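Local coordinates for transcriptional regulator, LYSR family (Neisseria meningitidis, PDB 4AB5), which probably regulates transcription of methionine-biosynthesis genes as a MetR-like LysR-family DNA-binding factor, represented here by its regulatory domain, at residues Leu118-Pro121 against Lys122-Ile126. Sequence-based numbering, arbitrary orientation.
Sequences LDLP and KKILI
The carboxylate oxygen Asp119 OD2 takes a salt bridge from Lys123 NZ, 2.9 Å away, and is hydrogen-bonded to the hydroxyl of Ser182. The two side chains run alongside each other one helical turn apart, and the ammonium group comes in from above the carboxylate plane, 62° out of it. Lys123 NZ also bonds to the carbonyl of Gln181, which ties this face of the helix to strand 171-189. Leu118 sits at the N-cap position, and the first turn is regular: Lys122 N reaches Leu118 O at 3.1 Å, and Lys123 N bonds to Asp119 O. The winding then widens into a pi-type turn. Leu120 O accepts Ile124 N at 3.0 Å and, weakly, Leu125 N, while Ile126 N bonds Pro121 O, five residues back, at 2.7 Å. Leu120 crosses Leu125 at a slant, CD1 against CD1 at 3.7 Å, its CG swung opposite the backbone N (chi1 165°). Ile126 lays CD1 against Pro121, 4.2 Å from its CB. Helix 119-125 belongs to the beta-alpha-beta unit with parallel strands 108-110 and 134-136: Leu120 and Leu125 both press on Leu108, and Ile124 packs against Thr176 and Leu180 of strand 171-189.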
loop_
_atom_site.group_PDB
_atom_site.type_symbol
_atom_site.label_atom_id
_atom_site.label_comp_id
_atom_site.label_asym_id
_atom_site.label_seq_id
_atom_site.Cartn_x
_atom_site.Cartn_y
_atom_site.Cartn_z
ATOM N N LEU B 118 -1.069 15.156 -8.237
ATOM C CA LEU B 118 -2.303 14.513 -8.679
ATOM C C LEU B 118 -2.801 15.090 -10.004
ATOM O O LEU B 118 -3.089 16.277 -10.076
ATOM C CB LEU B 118 -3.395 14.562 -7.587
ATOM C CG LEU B 118 -3.029 14.043 -6.199
ATOM C CD1 LEU B 118 -3.993 14.562 -5.162
ATOM C CD2 LEU B 118 -2.959 12.534 -6.172
ATOM N N ASP B 119 -2.902 14.236 -11.045
ATOM C CA ASP B 119 -3.329 14.581 -12.403
ATOM C C ASP B 119 -4.690 15.243 -12.499
ATOM O O ASP B 119 -4.794 16.280 -13.152
ATOM C CB ASP B 119 -3.221 13.381 -13.346
ATOM C CG ASP B 119 -1.885 13.257 -14.073
ATOM O OD1 ASP B 119 -0.858 13.695 -13.520
ATOM O OD2 ASP B 119 -1.868 12.698 -15.176
ATOM N N LEU B 120 -5.725 14.677 -11.839
ATOM C CA LEU B 120 -7.077 15.253 -11.827
ATOM C C LEU B 120 -7.095 16.690 -11.255
ATOM O O LEU B 120 -7.420 17.589 -12.030
ATOM C CB LEU B 120 -8.126 14.323 -11.171
ATOM C CG LEU B 120 -9.475 14.980 -10.788
ATOM C CD1 LEU B 120 -10.364 15.174 -11.990
ATOM C CD2 LEU B 120 -10.184 14.177 -9.746
ATOM N N PRO B 121 -6.682 16.958 -9.983
ATOM C CA PRO B 121 -6.662 18.350 -9.501
ATOM C C PRO B 121 -5.818 19.303 -10.345
ATOM O O PRO B 121 -6.313 20.360 -10.732
ATOM C CB PRO B 121 -6.121 18.221 -8.072
ATOM C CG PRO B 121 -6.502 16.821 -7.656
ATOM C CD PRO B 121 -6.281 16.028 -8.904
ATOM N N LYS B 122 -4.576 18.913 -10.670
ATOM C CA LYS B 122 -3.630 19.715 -11.450
ATOM C C LYS B 122 -4.116 20.095 -12.868
ATOM O O LYS B 122 -4.057 21.275 -13.235
ATOM C CB LYS B 122 -2.242 19.030 -11.485
ATOM C CG LYS B 122 -1.209 19.679 -12.409
ATOM C CD LYS B 122 0.221 19.266 -12.086
ATOM C CE LYS B 122 0.673 18.046 -12.846
ATOM N NZ LYS B 122 2.112 17.738 -12.603
ATOM N N LYS B 123 -4.556 19.098 -13.655
ATOM C CA LYS B 123 -4.962 19.280 -15.051
ATOM C C LYS B 123 -6.407 19.703 -15.278
ATOM O O LYS B 123 -6.732 20.113 -16.393
ATOM C CB LYS B 123 -4.696 17.989 -15.854
ATOM C CG LYS B 123 -3.226 17.605 -15.996
ATOM C CD LYS B 123 -3.083 16.143 -16.369
ATOM C CE LYS B 123 -1.885 15.915 -17.256
ATOM N NZ LYS B 123 -1.572 14.472 -17.401
ATOM N N ILE B 124 -7.291 19.542 -14.277
ATOM C CA ILE B 124 -8.727 19.785 -14.466
ATOM C C ILE B 124 -9.393 20.721 -13.446
ATOM O O ILE B 124 -10.078 21.664 -13.841
ATOM C CB ILE B 124 -9.474 18.404 -14.581
ATOM C CG1 ILE B 124 -8.751 17.413 -15.565
ATOM C CG2 ILE B 124 -10.993 18.544 -14.831
ATOM C CD1 ILE B 124 -9.561 16.724 -16.706
ATOM N N LEU B 125 -9.236 20.420 -12.156
ATOM C CA LEU B 125 -9.873 21.095 -11.025
ATOM C C LEU B 125 -9.253 22.459 -10.693
ATOM O O LEU B 125 -9.961 23.465 -10.774
ATOM C CB LEU B 125 -9.852 20.152 -9.799
ATOM C CG LEU B 125 -10.986 19.121 -9.586
ATOM C CD1 LEU B 125 -11.536 18.543 -10.882
ATOM C CD2 LEU B 125 -10.528 18.010 -8.690
ATOM N N ILE B 126 -7.947 22.494 -10.313
ATOM C CA ILE B 126 -7.210 23.721 -9.968
ATOM C C ILE B 126 -7.404 24.813 -11.046
ATOM O O ILE B 126 -7.843 25.902 -10.658
ATOM C CB ILE B 126 -5.712 23.472 -9.598
ATOM C CG1 ILE B 126 -5.556 22.578 -8.347
ATOM C CG2 ILE B 126 -4.898 24.782 -9.480
ATOM C CD1 ILE B 126 -4.280 21.934 -8.324
#